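Local coordinates for protein phosphoserine aminotransferase (Bacillus alcalophilus, PDB 1W23) that catalyses the reversible, pyridoxal-phosphate-dependent transamination of 3-phosphohydroxypyruvate to phosphoserine, the second step of L-serine biosynthesis, and works as a homodimer, at residues S40-Q44 with S45-V49; S243-M246 with L247-V250. All blocks are in the same frame, centred on the assembly; numbering follows the deposited sequence.

How the interactions relate
Along the chain the two contacts come in series, and neither nests in the other. Interaction 1 lies first. There the loop after helix 16-24 enters helix 44-61, and the contact closes the S40-S43 turn and caps the start of that helix. Interaction 2 lies about 200 residues later, wholly inside helix 241-256, and joins one turn of that helix to the next. Their centres are 13 Å apart, and they touch where the two helices pack together. Y46 OH meets I244 CD1 at 3.3 Å, and V49 CG1 packs on Y245 CA. The loop of interaction 1 also packs on the second subunit, as does M246 of interaction 2.

Interaction 1: S40-Q44 with S45-V49; sequences SHRSQ and SYEEV
Y46 N donates to S43 OG at 3.1 Å, a capping bond that makes S43 the N-cap of helix 44-61. OG lies between the backbone N and the carbonyl carbon (chi1 68°) and also donates to S40 O at 2.8 Å, in the carbonyl plane. An alanine here would lack the hydroxyl, so Y46 N would probably lose its cap, and of the bonds to S40 O only the hydroxyl's would go. Two backbone bonds follow, E47 N to S43 O and E48 N to Q44 O. The type I turn S40-S43 leads in, with an ST turn, S40 OG accepting from R42 N. The loop holds R42, which by similarity binds L-glutamate. The H41 side chain is about 6 Å from a bound pyridoxal phosphate and about 4 Å from that of cofactor-binding T238.

At the Y46 ring, H41 CB makes nonpolar contact, 3.9 Å from CD2. H41 O, a buried carbonyl with no partner in the model, sits at the ring edge, 3.4 Å from CD2. Separately, Y46 OH bonds to H50 ND1.

The charged R42 NH1 and E47 OE1 are 4.6 Å apart, too far for a salt bridge. The Q44 amide approaches the E48 carboxylate, NE2 to OE2 3.5 Å.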
loop_
_atom_site.group_PDB
_atom_site.type_symbol
_atom_site.label_atom_id
_atom_site.label_comp_id
_atom_site.label_asym_id
_atom_site.label_seq_id
_atom_site.Cartn_x
_atom_site.Cartn_y
_atom_site.Cartn_z
ATOM N N SER A 40 -1.014 -7.968 14.571
ATOM C CA SER A 40 -1.858 -8.637 13.618
ATOM C C SER A 40 -3.035 -7.771 13.197
ATOM O O SER A 40 -3.627 -7.082 14.035
ATOM C CB SER A 40 -2.455 -9.920 14.268
ATOM O OG SER A 40 -3.329 -10.567 13.365
ATOM N N HIS A 41 -3.437 -7.842 11.937
ATOM C CA HIS A 41 -4.664 -7.185 11.491
ATOM C C HIS A 41 -5.914 -7.875 12.023
ATOM O O HIS A 41 -7.011 -7.317 11.850
ATOM C CB HIS A 41 -4.665 -7.085 9.949
ATOM C CG HIS A 41 -4.527 -8.367 9.221
ATOM N ND1 HIS A 41 -3.324 -9.079 9.359
ATOM C CD2 HIS A 41 -5.362 -9.037 8.380
ATOM C CE1 HIS A 41 -3.444 -10.167 8.645
ATOM N NE2 HIS A 41 -4.675 -10.147 8.013
ATOM N N ARG A 42 -5.764 -9.004 12.703
ATOM C CA ARG A 42 -6.873 -9.664 13.371
ATOM C C ARG A 42 -6.822 -9.494 14.880
ATOM O O ARG A 42 -7.597 -10.141 15.608
ATOM C CB ARG A 42 -6.824 -11.149 13.035
ATOM C CG ARG A 42 -7.049 -11.366 11.582
ATOM C CD ARG A 42 -8.390 -10.850 11.074
ATOM N NE ARG A 42 -8.445 -11.356 9.687
ATOM C CZ ARG A 42 -9.528 -11.223 8.945
ATOM N NH1 ARG A 42 -10.589 -10.628 9.489
ATOM N NH2 ARG A 42 -9.446 -11.705 7.709
ATOM N N SER A 43 -5.922 -8.652 15.376
ATOM C CA SER A 43 -5.937 -8.287 16.775
ATOM C C SER A 43 -7.117 -7.373 17.136
ATOM O O SER A 43 -7.568 -6.598 16.308
ATOM C CB SER A 43 -4.627 -7.566 17.187
ATOM O OG SER A 43 -4.494 -6.303 16.589
ATOM N N GLN A 44 -7.572 -7.461 18.358
ATOM C CA GLN A 44 -8.597 -6.508 18.820
ATOM C C GLN A 44 -8.110 -5.068 18.623
ATOM O O GLN A 44 -8.916 -4.224 18.230
ATOM C CB GLN A 44 -8.916 -6.721 20.312
ATOM C CG GLN A 44 -10.015 -5.811 20.777
ATOM C CD GLN A 44 -10.816 -6.501 21.868
ATOM O OE1 GLN A 44 -10.911 -7.735 21.926
ATOM N NE2 GLN A 44 -11.346 -5.592 22.692
ATOM N N SER A 45 -6.842 -4.779 18.921
ATOM C CA SER A 45 -6.400 -3.395 18.847
ATOM C C SER A 45 -6.481 -2.854 17.405
ATOM O O SER A 45 -6.933 -1.706 17.238
ATOM C CB SER A 45 -4.974 -3.288 19.362
ATOM O OG SER A 45 -4.892 -3.441 20.804
ATOM N N TYR A 46 -6.047 -3.680 16.444
ATOM C CA TYR A 46 -6.085 -3.228 15.044
ATOM C C TYR A 46 -7.550 -3.190 14.572
ATOM O O TYR A 46 -7.968 -2.264 13.878
ATOM C CB TYR A 46 -5.130 -4.021 14.084
ATOM C CG TYR A 46 -5.403 -3.396 12.727
ATOM C CD1 TYR A 46 -4.841 -2.167 12.403
ATOM C CD2 TYR A 46 -6.240 -4.006 11.761
ATOM C CE1 TYR A 46 -5.097 -1.580 11.151
ATOM C CE2 TYR A 46 -6.494 -3.408 10.548
ATOM C CZ TYR A 46 -5.913 -2.194 10.256
ATOM O OH TYR A 46 -6.158 -1.570 9.031
ATOM N N GLU A 47 -8.370 -4.214 14.900
ATOM C CA GLU A 47 -9.759 -4.227 14.450
ATOM C C GLU A 47 -10.497 -2.994 14.904
ATOM O O GLU A 47 -11.338 -2.452 14.178
ATOM C CB GLU A 47 -10.461 -5.522 14.905
ATOM C CG GLU A 47 -9.976 -6.777 14.089
ATOM C CD GLU A 47 -10.536 -8.101 14.565
ATOM O OE1 GLU A 47 -10.392 -9.095 13.807
ATOM O OE2 GLU A 47 -11.110 -8.125 15.710
ATOM N N GLU A 48 -10.215 -2.520 16.118
ATOM C CA GLU A 48 -10.836 -1.296 16.597
ATOM C C GLU A 48 -10.435 -0.081 15.732
ATOM O O GLU A 48 -11.307 0.762 15.442
ATOM C CB GLU A 48 -10.442 -0.984 18.063
ATOM C CG GLU A 48 -11.003 -1.868 19.107
ATOM C CD GLU A 48 -10.449 -1.562 20.517
ATOM O OE1 GLU A 48 -9.586 -0.664 20.697
ATOM O OE2 GLU A 48 -10.929 -2.294 21.452
ATOM N N VAL A 49 -9.174 0.030 15.345
ATOM C CA VAL A 49 -8.738 1.122 14.483
ATOM C C VAL A 49 -9.424 1.063 13.106
ATOM O O VAL A 49 -9.909 2.082 12.603
ATOM C CB VAL A 49 -7.210 1.037 14.306
ATOM C CG1 VAL A 49 -6.743 1.998 13.205
ATOM C CG2 VAL A 49 -6.470 1.312 15.604
#

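Interaction 2: S243-M246 with L247-V250; sequences SIYM and LRNV
Y245, R248 and N249 form a local side-chain cluster within one helix, three and four residues apart along helix 241-256. The enzyme is a class-V aminotransferase with the fold type I of pyridoxal-phosphate enzymes, and the helix is buried here. Helices 16-24 and 44-61 both pack against it. F71 of strand 67-72 meets I244 and L247.

Regular alpha-helical backbone bonds join the two halves. L247 N, R248 N, N249 N and V250 N donate to S243 O, I244 O, Y245 O and M246 O, at 2.9 to 3.0 Å.

The side chains add a second layer. CG of Y245 is anti to the backbone N (chi1 161°), which carries the ring along the helix to N249 and R248. N249 OD1 lies over one face of the ring. It is 3.7 Å above the plane, nearer the ring's edge than its centre, and the ring and amide planes are 65° apart. ND2 gives a weak bond to Y245 OH at 3.3 Å and also bonds to A18 O. Y245 OH has a stronger partner in E25.

R248 comes to the same ring obliquely, with NH2 3.4 Å from Y245 CE1. Its NH1 bonds to Q52 of helix 44-61. R21 of helix 16-24 lies close to NH2, a meeting of like charges that D252, in a long, weak ion pair with NE, may partly offset.

N249 therefore links tyrosine and arginine through the two ends of one amide. The bends in the R248 chain at chi2 and chi3 bring the guanidinium round to N249 and the Y245 ring. There it grips N249 side-on: NE and NH2 both donate to OD1, each at 3.0 Å, and OD1 lies in the guanidinium plane.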
loop_
_atom_site.group_PDB
_atom_site.type_symbol
_atom_site.label_atom_id
_atom_site.label_comp_id
_atom_site.label_asym_id
_atom_site.label_seq_id
_atom_site.Cartn_x
_atom_site.Cartn_y
_atom_site.Cartn_z
ATOM N N SER A 243 -0.991 2.893 7.469
ATOM C CA SER A 243 -1.702 3.927 6.681
ATOM C C SER A 243 -3.143 4.067 7.153
ATOM O O SER A 243 -3.644 5.222 7.232
ATOM C CB SER A 243 -1.639 3.630 5.193
ATOM O OG SER A 243 -0.328 3.691 4.709
ATOM N N ILE A 244 -3.830 2.979 7.435
ATOM C CA ILE A 244 -5.217 3.062 7.913
ATOM C C ILE A 244 -5.271 3.661 9.304
ATOM O O ILE A 244 -6.182 4.470 9.618
ATOM C CB ILE A 244 -5.899 1.675 7.802
ATOM C CG1 ILE A 244 -6.074 1.297 6.326
ATOM C CG2 ILE A 244 -7.213 1.654 8.557
ATOM C CD1 ILE A 244 -6.311 -0.178 6.052
ATOM N N TYR A 245 -4.320 3.336 10.169
ATOM C CA TYR A 245 -4.230 3.969 11.492
ATOM C C TYR A 245 -4.014 5.458 11.338
ATOM O O TYR A 245 -4.682 6.270 12.035
ATOM C CB TYR A 245 -3.049 3.286 12.238
ATOM C CG TYR A 245 -2.539 4.107 13.382
ATOM C CD1 TYR A 245 -3.142 4.098 14.638
ATOM C CD2 TYR A 245 -1.426 4.934 13.238
ATOM C CE1 TYR A 245 -2.646 4.866 15.677
ATOM C CE2 TYR A 245 -0.961 5.712 14.253
ATOM C CZ TYR A 245 -1.587 5.668 15.495
ATOM O OH TYR A 245 -1.086 6.486 16.483
ATOM N N MET A 246 -3.119 5.904 10.450
ATOM C CA MET A 246 -2.916 7.350 10.276
ATOM C C MET A 246 -4.162 8.008 9.723
ATOM O O MET A 246 -4.496 9.145 10.129
ATOM C CB MET A 246 -1.703 7.611 9.380
ATOM C CG MET A 246 -0.385 7.362 10.057
ATOM S SD MET A 246 -0.054 8.380 11.479
ATOM C CE MET A 246 -0.294 10.019 10.877
ATOM N N LEU A 247 -4.864 7.378 8.776
ATOM C CA LEU A 247 -6.130 7.847 8.277
ATOM C C LEU A 247 -7.119 8.044 9.443
ATOM O O LEU A 247 -7.770 9.099 9.542
ATOM C CB LEU A 247 -6.674 6.848 7.244
ATOM C CG LEU A 247 -8.132 7.032 6.786
ATOM C CD1 LEU A 247 -8.404 8.257 6.064
ATOM C CD2 LEU A 247 -8.538 5.776 6.001
ATOM N N ARG A 248 -7.238 7.058 10.335
ATOM C CA ARG A 248 -8.081 7.211 11.499
ATOM C C ARG A 248 -7.695 8.473 12.255
ATOM O O ARG A 248 -8.566 9.272 12.646
ATOM C CB ARG A 248 -7.983 5.917 12.340
ATOM C CG ARG A 248 -9.006 5.799 13.484
ATOM C CD ARG A 248 -8.788 6.713 14.707
ATOM N NE ARG A 248 -7.416 6.564 15.255
ATOM C CZ ARG A 248 -7.106 5.673 16.165
ATOM N NH1 ARG A 248 -8.008 4.867 16.723
ATOM N NH2 ARG A 248 -5.813 5.567 16.553
ATOM N N ASN A 249 -6.394 8.635 12.555
ATOM C CA ASN A 249 -5.959 9.816 13.307
ATOM C C ASN A 249 -6.321 11.108 12.595
ATOM O O ASN A 249 -6.747 12.093 13.276
ATOM C CB ASN A 249 -4.456 9.766 13.548
ATOM C CG ASN A 249 -4.011 8.744 14.555
ATOM O OD1 ASN A 249 -4.794 7.926 15.062
ATOM N ND2 ASN A 249 -2.720 8.853 14.913
ATOM N N VAL A 250 -6.174 11.197 11.295
ATOM C CA VAL A 250 -6.552 12.416 10.545
ATOM C C VAL A 250 -8.037 12.653 10.632
ATOM O O VAL A 250 -8.488 13.786 10.851
ATOM C CB VAL A 250 -6.050 12.317 9.090
ATOM C CG1 VAL A 250 -6.624 13.483 8.272
ATOM C CG2 VAL A 250 -4.536 12.335 9.054
#